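Local coordinates for protein aldehyde dehydrogenase (Burkholderia vietnamiensis, PDB 5KF0) that probably oxidises aldehydes to carboxylic acids with a nicotinamide dinucleotide cofactor, and holds NADPH in its dinucleotide-binding domain, at residues Gly153-Ser159 and Cys180-Pro186; Pro174-Ala178 and Ile471-Thr475; Arg231-Gly237 and Lys252-Leu258. All coordinates share one frame; numbering follows the deposited sequence. Where two conformers were deposited one is given.

Contact 1: residues Gly153-Ser159 and Cys180-Pro186. With NDP (NADPH dihydro-nicotinamide-adenine-dinucleotide phosphate), chain E.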
loop_
_atom_site.group_PDB
_atom_site.type_symbol
_atom_site.label_atom_id
_atom_site.label_comp_id
_atom_site.label_asym_id
_atom_site.label_seq_id
_atom_site.Cartn_x
_atom_site.Cartn_y
_atom_site.Cartn_z
ATOM N N GLY A 153 -3.729 -19.136 14.208
ATOM C CA GLY A 153 -4.086 -20.336 14.924
ATOM C C GLY A 153 -5.265 -20.067 15.828
ATOM O O GLY A 153 -5.972 -19.066 15.664
ATOM N N PRO A 154 -5.499 -20.937 16.809
ATOM C CA PRO A 154 -6.627 -20.717 17.725
ATOM C C PRO A 154 -6.466 -19.413 18.489
ATOM O O PRO A 154 -5.397 -19.115 19.026
ATOM C CB PRO A 154 -6.568 -21.928 18.661
ATOM C CG PRO A 154 -5.808 -22.983 17.865
ATOM C CD PRO A 154 -4.780 -22.185 17.113
ATOM N N CYS A 155 -7.546 -18.636 18.536
ATOM C CA CYS A 155 -7.558 -17.344 19.209
ATOM C C CYS A 155 -8.483 -17.403 20.412
ATOM O O CYS A 155 -9.568 -17.982 20.337
ATOM C CB CYS A 155 -8.040 -16.226 18.278
ATOM S SG CYS A 155 -6.940 -15.898 16.877
ATOM N N SER A 156 -8.046 -16.773 21.502
ATOM C CA SER A 156 -8.828 -16.625 22.723
ATOM C C SER A 156 -9.364 -15.197 22.774
ATOM O O SER A 156 -8.587 -14.237 22.734
ATOM C CB SER A 156 -7.969 -16.915 23.955
ATOM O OG SER A 156 -8.710 -16.662 25.144
ATOM N N PHE A 157 -10.685 -15.059 22.875
ATOM C CA PHE A 157 -11.365 -13.768 22.825
ATOM C C PHE A 157 -12.145 -13.556 24.116
ATOM O O PHE A 157 -12.929 -14.423 24.514
ATOM C CB PHE A 157 -12.343 -13.699 21.641
ATOM C CG PHE A 157 -11.676 -13.687 20.289
ATOM C CD1 PHE A 157 -10.377 -13.203 20.131
ATOM C CD2 PHE A 157 -12.368 -14.138 19.167
ATOM C CE1 PHE A 157 -9.780 -13.182 18.871
ATOM C CE2 PHE A 157 -11.785 -14.106 17.906
ATOM C CZ PHE A 157 -10.486 -13.632 17.759
ATOM N N ILE A 158 -11.953 -12.399 24.749
ATOM C CA ILE A 158 -12.672 -12.031 25.968
ATOM C C ILE A 158 -13.261 -10.639 25.767
ATOM O O ILE A 158 -12.535 -9.718 25.375
ATOM C CB ILE A 158 -11.734 -12.043 27.192
ATOM C CG1 ILE A 158 -11.210 -13.456 27.474
ATOM C CG2 ILE A 158 -12.462 -11.479 28.423
ATOM C CD1 ILE A 158 -10.116 -13.493 28.561
ATOM N N SER A 159 -14.560 -10.476 26.046
ATOM C CA SER A 159 -15.262 -9.230 25.764
ATOM C C SER A 159 -16.001 -8.711 26.992
ATOM O O SER A 159 -16.265 -9.463 27.935
ATOM C CB SER A 159 -16.244 -9.424 24.592
ATOM O OG SER A 159 -17.166 -10.486 24.822
ATOM N N CYS A 180 -9.140 -17.957 11.350
ATOM C CA CYS A 180 -8.728 -18.459 12.663
ATOM C C CYS A 180 -9.893 -19.106 13.382
ATOM O O CYS A 180 -10.946 -18.465 13.530
ATOM C CB CYS A 180 -8.213 -17.327 13.544
ATOM S SG CYS A 180 -6.683 -16.584 13.038
ATOM N N PRO A 181 -9.739 -20.330 13.887
ATOM C CA PRO A 181 -10.674 -20.822 14.903
ATOM C C PRO A 181 -10.555 -19.963 16.155
ATOM O O PRO A 181 -9.484 -19.430 16.467
ATOM C CB PRO A 181 -10.192 -22.256 15.172
ATOM C CG PRO A 181 -9.190 -22.568 14.070
ATOM C CD PRO A 181 -8.597 -21.239 13.710
ATOM N N PHE A 182 -11.662 -19.831 16.887
ATOM C CA PHE A 182 -11.623 -18.994 18.081
ATOM C C PHE A 182 -12.558 -19.548 19.146
ATOM O O PHE A 182 -13.538 -20.240 18.851
ATOM C CB PHE A 182 -12.000 -17.534 17.770
ATOM C CG PHE A 182 -13.433 -17.354 17.355
ATOM C CD1 PHE A 182 -14.428 -17.161 18.315
ATOM C CD2 PHE A 182 -13.791 -17.390 16.008
ATOM C CE1 PHE A 182 -15.759 -17.003 17.941
ATOM C CE2 PHE A 182 -15.124 -17.230 15.616
ATOM C CZ PHE A 182 -16.110 -17.045 16.585
ATOM N N VAL A 183 -12.269 -19.179 20.390
ATOM C CA VAL A 183 -13.132 -19.450 21.532
ATOM C C VAL A 183 -13.403 -18.104 22.189
ATOM O O VAL A 183 -12.462 -17.430 22.620
ATOM C CB VAL A 183 -12.485 -20.423 22.535
ATOM C CG1 VAL A 183 -13.476 -20.749 23.667
ATOM C CG2 VAL A 183 -12.031 -21.731 21.833
ATOM N N LEU A 184 -14.676 -17.712 22.251
ATOM C CA LEU A 184 -15.088 -16.420 22.794
ATOM C C LEU A 184 -15.732 -16.618 24.159
ATOM O O LEU A 184 -16.642 -17.441 24.307
ATOM C CB LEU A 184 -16.082 -15.724 21.855
ATOM C CG LEU A 184 -16.799 -14.476 22.413
ATOM C CD1 LEU A 184 -15.815 -13.330 22.659
ATOM C CD2 LEU A 184 -17.935 -14.021 21.482
ATOM N N LYS A 185 -15.252 -15.871 25.149
ATOM C CA LYS A 185 -15.883 -15.806 26.464
ATOM C C LYS A 185 -16.527 -14.438 26.615
ATOM O O LYS A 185 -15.818 -13.439 26.821
ATOM C CB LYS A 185 -14.868 -16.035 27.586
ATOM C CG LYS A 185 -15.547 -16.279 28.942
ATOM C CD LYS A 185 -14.645 -15.911 30.127
ATOM C CE LYS A 185 -14.727 -14.408 30.421
ATOM N NZ LYS A 185 -16.122 -14.041 30.865
ATOM N N PRO A 186 -17.842 -14.328 26.510
ATOM C CA PRO A 186 -18.495 -13.038 26.721
ATOM C C PRO A 186 -18.540 -12.711 28.207
ATOM O O PRO A 186 -18.255 -13.550 29.064
ATOM C CB PRO A 186 -19.905 -13.269 26.160
ATOM C CG PRO A 186 -20.167 -14.730 26.511
ATOM C CD PRO A 186 -18.817 -15.423 26.327
HETATM P PA NDP E . -13.982 -6.331 33.121
HETATM O O1A NDP E . -12.503 -6.150 33.038
HETATM O O2A NDP E . -14.495 -6.339 34.561
HETATM O O5B NDP E . -14.467 -7.660 32.396
HETATM C C5B NDP E . -14.216 -7.772 30.973
HETATM C C4B NDP E . -14.190 -9.230 30.599
HETATM O O4B NDP E . -13.024 -9.856 31.180
HETATM C C3B NDP E . -15.393 -10.046 31.091
HETATM O O3B NDP E . -15.714 -11.067 30.151
HETATM C C2B NDP E . -14.838 -10.674 32.370
HETATM O O2B NDP E . -15.495 -11.892 32.777
HETATM C C1B NDP E . -13.437 -11.005 31.889
HETATM N N9A NDP E . -12.479 -11.267 32.956
HETATM C C8A NDP E . -12.231 -10.533 34.085
HETATM N N7A NDP E . -11.254 -11.007 34.823
HETATM C C5A NDP E . -10.836 -12.133 34.132
HETATM C C6A NDP E . -9.822 -13.080 34.380
HETATM N N6A NDP E . -9.031 -13.062 35.459
HETATM N N1A NDP E . -9.656 -14.071 33.475
HETATM C C2A NDP E . -10.455 -14.111 32.407
HETATM N N3A NDP E . -11.446 -13.281 32.070
HETATM C C4A NDP E . -11.585 -12.309 32.981
HETATM O O3 NDP E . -14.689 -5.167 32.303
HETATM P PN NDP E . -16.212 -4.752 32.105
HETATM O O1N NDP E . -16.977 -5.900 31.556
HETATM O O2N NDP E . -16.695 -4.198 33.421
HETATM O O5D NDP E . -16.173 -3.606 31.010
HETATM C C5D NDP E . -15.806 -2.240 31.262
HETATM C C4D NDP E . -14.351 -2.052 30.914
HETATM O O4D NDP E . -14.125 -2.400 29.522
HETATM C C3D NDP E . -13.889 -0.602 31.082
HETATM O O3D NDP E . -12.603 -0.500 31.682
HETATM C C2D NDP E . -13.901 -0.092 29.642
HETATM O O2D NDP E . -13.086 1.041 29.364
HETATM C C1D NDP E . -13.441 -1.334 28.891
HETATM N N1N NDP E . -13.838 -1.201 27.494
HETATM C C2N NDP E . -12.906 -1.135 26.486
HETATM C C3N NDP E . -13.234 -0.851 25.210
HETATM C C7N NDP E . -12.235 -0.865 24.108
HETATM O O7N NDP E . -12.618 -1.215 22.982
HETATM N N7N NDP E . -10.996 -0.441 24.349
HETATM C C4N NDP E . -14.631 -0.474 24.870
HETATM C C5N NDP E . -15.579 -0.901 25.939
HETATM C C6N NDP E . -15.161 -1.165 27.162
HETATM P P2B NDP E . -16.830 -11.859 33.730
HETATM O O1X NDP E . -17.266 -10.448 33.860
HETATM O O2X NDP E . -17.766 -12.800 33.029
HETATM O O3X NDP E . -16.418 -12.460 35.058
#

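Contact 2: residues Pro174-Ala178 and Ile471-Thr475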
loop_
_atom_site.group_PDB
_atom_site.type_symbol
_atom_site.label_atom_id
_atom_site.label_comp_id
_atom_site.label_asym_id
_atom_site.label_seq_id
_atom_site.Cartn_x
_atom_site.Cartn_y
_atom_site.Cartn_z
ATOM N N PRO A 174 -13.235 -10.398 12.248
ATOM C CA PRO A 174 -11.896 -10.519 11.633
ATOM C C PRO A 174 -11.319 -11.915 11.747
ATOM O O PRO A 174 -10.596 -12.351 10.837
ATOM C CB PRO A 174 -11.037 -9.506 12.399
ATOM C CG PRO A 174 -11.937 -8.784 13.328
ATOM C CD PRO A 174 -13.273 -9.424 13.360
ATOM N N ALA A 175 -11.617 -12.638 12.830
ATOM C CA ALA A 175 -11.127 -14.005 12.938
ATOM C C ALA A 175 -11.657 -14.856 11.796
ATOM O O ALA A 175 -10.909 -15.641 11.200
ATOM C CB ALA A 175 -11.528 -14.607 14.287
ATOM N N LEU A 176 -12.948 -14.709 11.470
ATOM C CA LEU A 176 -13.518 -15.462 10.351
ATOM C C LEU A 176 -12.904 -15.025 9.026
ATOM O O LEU A 176 -12.585 -15.867 8.169
ATOM C CB LEU A 176 -15.038 -15.281 10.325
ATOM C CG LEU A 176 -15.770 -15.873 11.535
ATOM C CD1 LEU A 176 -17.188 -15.324 11.616
ATOM C CD2 LEU A 176 -15.796 -17.391 11.448
ATOM N N ALA A 177 -12.711 -13.710 8.849
ATOM C CA ALA A 177 -12.075 -13.208 7.636
ATOM C C ALA A 177 -10.663 -13.754 7.495
ATOM O O ALA A 177 -10.226 -14.089 6.384
ATOM C CB ALA A 177 -12.039 -11.676 7.655
ATOM N N ALA A 178 -9.933 -13.839 8.610
ATOM C CA ALA A 178 -8.538 -14.272 8.588
ATOM C C ALA A 178 -8.385 -15.782 8.540
ATOM O O ALA A 178 -7.305 -16.264 8.189
ATOM C CB ALA A 178 -7.795 -13.749 9.819
ATOM N N ILE A 471 -7.148 -8.221 11.629
ATOM C CA ILE A 471 -6.656 -9.264 10.723
ATOM C C ILE A 471 -5.136 -9.359 10.789
ATOM O O ILE A 471 -4.574 -10.460 10.789
ATOM C CB ILE A 471 -7.147 -9.004 9.283
ATOM C CG1 ILE A 471 -8.646 -9.279 9.176
ATOM C CG2 ILE A 471 -6.383 -9.885 8.276
ATOM C CD1 ILE A 471 -9.236 -8.894 7.806
ATOM N N GLU A 472 -4.448 -8.213 10.854
ATOM C CA GLU A 472 -2.991 -8.241 10.970
ATOM C C GLU A 472 -2.552 -8.985 12.225
ATOM O O GLU A 472 -1.620 -9.801 12.181
ATOM C CB GLU A 472 -2.423 -6.818 10.964
ATOM C CG GLU A 472 -0.912 -6.808 10.893
ATOM C CD GLU A 472 -0.299 -5.432 10.981
ATOM O OE1 GLU A 472 -1.040 -4.450 11.207
ATOM O OE2 GLU A 472 0.938 -5.341 10.825
ATOM N N ASP A 473 -3.213 -8.729 13.363
ATOM C CA ASP A 473 -2.816 -9.409 14.592
ATOM C C ASP A 473 -3.188 -10.886 14.579
ATOM O O ASP A 473 -2.536 -11.688 15.256
ATOM C CB ASP A 473 -3.456 -8.733 15.808
ATOM C CG ASP A 473 -2.771 -7.437 16.176
ATOM O OD1 ASP A 473 -1.567 -7.295 15.885
ATOM O OD2 ASP A 473 -3.435 -6.562 16.755
ATOM N N MET A 474 -4.227 -11.258 13.841
ATOM C CA MET A 474 -4.700 -12.632 13.780
ATOM C C MET A 474 -4.037 -13.426 12.669
ATOM O O MET A 474 -4.479 -14.541 12.366
ATOM C CB MET A 474 -6.218 -12.653 13.606
ATOM C CG MET A 474 -6.932 -12.035 14.794
ATOM S SD MET A 474 -8.713 -11.927 14.569
ATOM C CE MET A 474 -9.084 -10.892 15.979
ATOM N N THR A 475 -2.980 -12.887 12.069
ATOM C CA THR A 475 -2.241 -13.615 11.050
ATOM C C THR A 475 -0.749 -13.481 11.308
ATOM O O THR A 475 -0.288 -12.519 11.935
ATOM C CB THR A 475 -2.555 -13.105 9.629
ATOM O OG1 THR A 475 -2.369 -11.682 9.560
ATOM C CG2 THR A 475 -3.985 -13.450 9.216
#

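Contact 3: residues Arg231-Gly237 and Lys252-Leu258. With NDP (NADPH dihydro-nicotinamide-adenine-dinucleotide phosphate), chain E.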
loop_
_atom_site.group_PDB
_atom_site.type_symbol
_atom_site.label_atom_id
_atom_site.label_comp_id
_atom_site.label_asym_id
_atom_site.label_seq_id
_atom_site.Cartn_x
_atom_site.Cartn_y
_atom_site.Cartn_z
ATOM N N ARG A 231 -2.830 -19.140 20.298
ATOM C CA ARG A 231 -1.701 -18.374 19.769
ATOM C C ARG A 231 -1.874 -16.870 19.932
ATOM O O ARG A 231 -0.899 -16.124 19.760
ATOM C CB ARG A 231 -1.487 -18.708 18.291
ATOM C CG ARG A 231 -1.454 -20.209 18.004
ATOM C CD ARG A 231 -0.374 -20.934 18.793
ATOM N NE ARG A 231 0.940 -20.808 18.167
ATOM C CZ ARG A 231 1.417 -21.647 17.249
ATOM N NH1 ARG A 231 0.694 -22.684 16.847
ATOM N NH2 ARG A 231 2.620 -21.448 16.727
ATOM N N LEU A 232 -3.075 -16.419 20.281
ATOM C CA LEU A 232 -3.398 -15.017 20.485
ATOM C C LEU A 232 -4.443 -14.936 21.580
ATOM O O LEU A 232 -5.393 -15.727 21.583
ATOM C CB LEU A 232 -3.941 -14.367 19.207
ATOM C CG LEU A 232 -4.605 -12.997 19.383
ATOM C CD1 LEU A 232 -3.569 -11.936 19.766
ATOM C CD2 LEU A 232 -5.362 -12.582 18.121
ATOM N N LEU A 233 -4.240 -14.020 22.522
ATOM C CA LEU A 233 -5.281 -13.581 23.443
ATOM C C LEU A 233 -5.631 -12.154 23.060
ATOM O O LEU A 233 -4.748 -11.290 23.026
ATOM C CB LEU A 233 -4.818 -13.641 24.899
ATOM C CG LEU A 233 -5.677 -12.830 25.884
ATOM C CD1 LEU A 233 -7.063 -13.459 26.070
ATOM C CD2 LEU A 233 -4.981 -12.691 27.236
ATOM N N SER A 234 -6.896 -11.907 22.741
ATOM C CA SER A 234 -7.355 -10.549 22.469
ATOM C C SER A 234 -8.437 -10.227 23.489
ATOM O O SER A 234 -9.507 -10.845 23.486
ATOM C CB SER A 234 -7.849 -10.403 21.029
ATOM O OG SER A 234 -8.326 -9.087 20.792
ATOM N N PHE A 235 -8.135 -9.269 24.363
ATOM C CA PHE A 235 -8.928 -8.952 25.543
ATOM C C PHE A 235 -9.460 -7.535 25.429
ATOM O O PHE A 235 -8.692 -6.598 25.178
ATOM C CB PHE A 235 -8.079 -9.099 26.817
ATOM C CG PHE A 235 -8.753 -8.555 28.061
ATOM C CD1 PHE A 235 -9.563 -9.369 28.833
ATOM C CD2 PHE A 235 -8.584 -7.222 28.438
ATOM C CE1 PHE A 235 -10.196 -8.868 29.969
ATOM C CE2 PHE A 235 -9.215 -6.712 29.566
ATOM C CZ PHE A 235 -10.023 -7.540 30.336
ATOM N N THR A 236 -10.774 -7.377 25.605
ATOM C CA THR A 236 -11.393 -6.060 25.739
ATOM C C THR A 236 -12.072 -5.986 27.103
ATOM O O THR A 236 -12.956 -6.801 27.407
ATOM C CB THR A 236 -12.398 -5.797 24.611
ATOM O OG1 THR A 236 -11.729 -5.903 23.343
ATOM C CG2 THR A 236 -12.992 -4.381 24.743
ATOM N N GLY A 237 -11.656 -5.021 27.919
ATOM C CA GLY A 237 -12.161 -4.929 29.277
ATOM C C GLY A 237 -11.360 -3.911 30.066
ATOM O O GLY A 237 -10.713 -3.038 29.487
ATOM N N LYS A 252 1.893 -16.702 24.009
ATOM C CA LYS A 252 0.979 -16.188 22.995
ATOM C C LYS A 252 1.112 -14.677 22.831
ATOM O O LYS A 252 1.503 -13.949 23.750
ATOM C CB LYS A 252 -0.470 -16.535 23.362
ATOM C CG LYS A 252 -0.907 -15.959 24.715
ATOM C CD LYS A 252 -2.362 -16.290 25.091
ATOM C CE LYS A 252 -2.607 -17.799 25.201
ATOM N NZ LYS A 252 -1.786 -18.506 26.239
ATOM N N LYS A 253 0.776 -14.211 21.635
ATOM C CA LYS A 253 0.597 -12.785 21.402
ATOM C C LYS A 253 -0.578 -12.260 22.222
ATOM O O LYS A 253 -1.567 -12.966 22.442
ATOM C CB LYS A 253 0.351 -12.543 19.913
ATOM C CG LYS A 253 0.209 -11.081 19.532
ATOM C CD LYS A 253 0.051 -10.940 18.032
ATOM C CE LYS A 253 -0.044 -9.480 17.613
ATOM N NZ LYS A 253 1.173 -8.703 17.989
ATOM N N VAL A 254 -0.462 -11.014 22.688
ATOM C CA VAL A 254 -1.490 -10.384 23.506
ATOM C C VAL A 254 -1.891 -9.062 22.872
ATOM O O VAL A 254 -1.025 -8.242 22.543
ATOM C CB VAL A 254 -1.006 -10.152 24.950
ATOM C CG1 VAL A 254 -2.069 -9.398 25.754
ATOM C CG2 VAL A 254 -0.679 -11.479 25.611
ATOM N N VAL A 255 -3.200 -8.861 22.706
ATOM C CA VAL A 255 -3.792 -7.597 22.275
ATOM C C VAL A 255 -4.736 -7.150 23.383
ATOM O O VAL A 255 -5.523 -7.957 23.883
ATOM C CB VAL A 255 -4.550 -7.747 20.944
ATOM C CG1 VAL A 255 -5.368 -6.486 20.644
ATOM C CG2 VAL A 255 -3.592 -8.076 19.785
ATOM N N LEU A 256 -4.653 -5.874 23.773
ATOM C CA LEU A 256 -5.447 -5.332 24.875
ATOM C C LEU A 256 -6.212 -4.098 24.418
ATOM O O LEU A 256 -5.615 -3.163 23.882
ATOM C CB LEU A 256 -4.557 -4.944 26.067
ATOM C CG LEU A 256 -3.730 -6.070 26.683
ATOM C CD1 LEU A 256 -2.869 -5.487 27.801
ATOM C CD2 LEU A 256 -4.622 -7.195 27.224
ATOM N N GLU A 257 -7.522 -4.090 24.654
ATOM C CA GLU A 257 -8.389 -2.936 24.393
ATOM C C GLU A 257 -8.993 -2.534 25.734
ATOM O O GLU A 257 -9.909 -3.198 26.222
ATOM C CB GLU A 257 -9.478 -3.291 23.376
ATOM C CG GLU A 257 -8.977 -3.393 21.935
ATOM C CD GLU A 257 -8.804 -2.038 21.278
ATOM O OE1 GLU A 257 -9.113 -0.997 21.906
ATOM O OE2 GLU A 257 -8.324 -2.016 20.120
ATOM N N LEU A 258 -8.497 -1.450 26.333
ATOM C CA LEU A 258 -8.843 -1.152 27.719
ATOM C C LEU A 258 -9.578 0.182 27.846
ATOM O O LEU A 258 -10.322 0.569 26.938
ATOM C CB LEU A 258 -7.575 -1.187 28.581
ATOM C CG LEU A 258 -6.672 -2.394 28.256
ATOM C CD1 LEU A 258 -5.331 -2.281 28.960
ATOM C CD2 LEU A 258 -7.350 -3.726 28.620
HETATM P PA NDP E . -13.982 -6.331 33.121
HETATM O O1A NDP E . -12.503 -6.150 33.038
HETATM O O2A NDP E . -14.495 -6.339 34.561
HETATM O O5B NDP E . -14.467 -7.660 32.396
HETATM C C5B NDP E . -14.216 -7.772 30.973
HETATM C C4B NDP E . -14.190 -9.230 30.599
HETATM O O4B NDP E . -13.024 -9.856 31.180
HETATM C C3B NDP E . -15.393 -10.046 31.091
HETATM O O3B NDP E . -15.714 -11.067 30.151
HETATM C C2B NDP E . -14.838 -10.674 32.370
HETATM O O2B NDP E . -15.495 -11.892 32.777
HETATM C C1B NDP E . -13.437 -11.005 31.889
HETATM N N9A NDP E . -12.479 -11.267 32.956
HETATM C C8A NDP E . -12.231 -10.533 34.085
HETATM N N7A NDP E . -11.254 -11.007 34.823
HETATM C C5A NDP E . -10.836 -12.133 34.132
HETATM C C6A NDP E . -9.822 -13.080 34.380
HETATM N N6A NDP E . -9.031 -13.062 35.459
HETATM N N1A NDP E . -9.656 -14.071 33.475
HETATM C C2A NDP E . -10.455 -14.111 32.407
HETATM N N3A NDP E . -11.446 -13.281 32.070
HETATM C C4A NDP E . -11.585 -12.309 32.981
HETATM O O3 NDP E . -14.689 -5.167 32.303
HETATM P PN NDP E . -16.212 -4.752 32.105
HETATM O O1N NDP E . -16.977 -5.900 31.556
HETATM O O2N NDP E . -16.695 -4.198 33.421
HETATM O O5D NDP E . -16.173 -3.606 31.010
HETATM C C5D NDP E . -15.806 -2.240 31.262
HETATM C C4D NDP E . -14.351 -2.052 30.914
HETATM O O4D NDP E . -14.125 -2.400 29.522
HETATM C C3D NDP E . -13.889 -0.602 31.082
HETATM O O3D NDP E . -12.603 -0.500 31.682
HETATM C C2D NDP E . -13.901 -0.092 29.642
HETATM O O2D NDP E . -13.086 1.041 29.364
HETATM C C1D NDP E . -13.441 -1.334 28.891
HETATM N N1N NDP E . -13.838 -1.201 27.494
HETATM C C2N NDP E . -12.906 -1.135 26.486
HETATM C C3N NDP E . -13.234 -0.851 25.210
HETATM C C7N NDP E . -12.235 -0.865 24.108
HETATM O O7N NDP E . -12.618 -1.215 22.982
HETATM N N7N NDP E . -10.996 -0.441 24.349
HETATM C C4N NDP E . -14.631 -0.474 24.870
HETATM C C5N NDP E . -15.579 -0.901 25.939
HETATM C C6N NDP E . -15.161 -1.165 27.162
HETATM P P2B NDP E . -16.830 -11.859 33.730
HETATM O O1X NDP E . -17.266 -10.448 33.860
HETATM O O2X NDP E . -17.766 -12.800 33.029
HETATM O O3X NDP E . -16.418 -12.460 35.058
#

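Contact 1: residues Gly153-Ser159 and Cys180-Pro186
Phe-157 lies against Phe-182 where strands 155-158 and 182-185 run side by side, parallel and in register. From its CB, which meets Leu-184 CD1 at 3.6 Å, the Phe-157 side chain leaves with CG beside the backbone N (chi1 -68°). That torsion carries the CD2-CE2 bond over to CB, CG and CD1 of Phe-182, with Phe-157 CE2 within 3.4 Å of Phe-182 CB. At the tip, CZ turns to Met-474 CE and only grazes Phe-182 CB. The ring planes are just 29° apart, but the rings are offset so far that little of one lies over the other. Helix 164-178 packs on both rings through Ala-175. Four backbone hydrogen bonds alternate across the pair, from Cys-155 N to Pro-181 O through to the straight one from Lys-185 N to Phe-157 O (2.8 Å, 174° at the hydrogen), and a weak one from Ser-159 N to Lys-185 O follows.

On the face of Ser-156 and Ile-158, Lys-185 bends at its last two torsions and brings NZ to the adenosine ribose of NADPH. Its hydrogens must be shared among five acceptors: Pro-186 O, Ala-216 O and three on the cofactor. Of these last, O2B lies 2.9 Å from Lys-185 NZ, with O2X and O3B slightly farther. Ser-159 O accepts a hydrogen bond from O3B of NADPH at 2.8 Å. A lysine, presumably charged, that meets O3B, the ester oxygen O2B and a phosphate oxygen is consistent with this pocket accepting the phosphorylated cofactor.

Contact 2: residues Pro174-Ala178 and Ile471-Thr475
The C-terminal end of helix 164-178, the crossover helix of a beta-alpha-beta unit in the cofactor domain, packs against the last turn of helix 467-473 and the residues that lead into strand 475-483. On the 471-475 side Met-474 and Ile-471 do most of the touching; Ala-178 is the main partner on helix 164-178. Met-474, the first residue to leave helical backbone angles, sends an extended side chain across the face of the other helix. With CG anti to the carbonyl carbon (chi1 -63°), the straight run beyond carries SD over the peptide between Pro-174 and Ala-175, to 3.5 Å from Ala-175 N. The same sulfur lies 3.9 Å from Ala-175 CB and 4.0 Å from Pro-174 CB.

Ile-471 approaches through its longer branch. Its CG1 rests 4.0 Å from Pro-174 CB, and its CD1 goes on to Ala-177 CB at the same separation; CG2 makes a looser touch on Ala-178 CB. Ala-178 CB in turn receives Thr-475 CG2 at 3.9 Å, with Met-474 CB close by.

No hydrogen bond crosses between the segments; polar groups bond within a segment or to outside residues. Thr-475 OG1 donates to Ile-471 O at 2.8 Å, tilted 28° from the carbonyl plane, a bond that ties the end of helix 467-473 to the start of the following strand. Arg-149 NE is also bonded to Thr-475 OG1, and Arg-73 NH1 to Ala-177 O. The arrangement is apolar packing of the crossover helix of an alpha/beta cofactor domain on the end of helix 467-473 and the turn into strand 475-483.

Contact 3: residues Arg231-Gly237 and Lys252-Leu258
The Phe-235 ring meets Leu-258 and NADPH with its edge: CD2 of Leu-258 lies in the ring plane, 3.6 Å from Phe-235 CE2, while O4B of the cofactor ribose sits near that plane 3.2 Å from Phe-235 CE1. Leu-256 CD2 comes in obliquely, 4.0 Å from Phe-235 CB. Val-241 and Leu-245 of helix 239-248 also touch this aromatic side chain. The Phe-235 CG lies opposite its own backbone N (chi1 170°), which swings the ring off the sheet face and forward, toward the adenosine ribose.

The flat carboxylate of Glu-257 reaches the nicotinamide end. Its chain bends at chi2 (-79°), placing OE1 3.1 Å from N7N of NADPH; Leu-258 O takes the other hydrogen of that amide at 2.9 Å, nearly straight at 177°. Two acceptors therefore grip one carboxamide nitrogen and should fix how the amide is turned. Thr-236 lies alongside Glu-257, with its OG1 3.4 Å from Glu-257 CB, and its CG2 touches C3N of the nicotinamide at 3.6 Å. Lys-171 NZ is hydrogen-bonded to Thr-236 OG1 and Ser-234 OG.

Further back Leu-232 CD1 packs against Val-255 CG2, and Lys-252 CD touches Leu-233 CB, its NZ bonded to Thr-225 O, Asp-227 O and Ala-249 O. Six backbone hydrogen bonds join the strands, from Lys-253 N to Arg-231 O through Gly-237 N to Glu-257 O. Parallel strands 232-236 and 253-257, connected by helix 239-248, form a beta-alpha-beta unit of the Rossmann-like cofactor domain of aldehyde dehydrogenases, with the dinucleotide lying across the C-terminal ends of its strands.

Contacts 1 and 3 are neighbouring parallel strand pairs of one sheet, their centres about 10 Å apart: Ser-156 N bonds Leu-232 O at 2.9 Å, and Ile-158 CG2 packs on Phe-235 CD1. Both end at the same NADPH, contact 1 at the adenosine ribose and its phosphate, contact 3 at the nicotinamide and, through Phe-235, the adenosine ribose. Contact 2 is set back from the cofactor, the Pro-174 side chain being about 12 Å from it, and lies against one side of this sheet. There Met-474 CE reaches Phe-157 CZ of contact 1 at 3.6 Å, and Met-474 CG meets Leu-232 CD2 of contact 3 at 3.7 Å. One methionine thus bridges the two strand pairs.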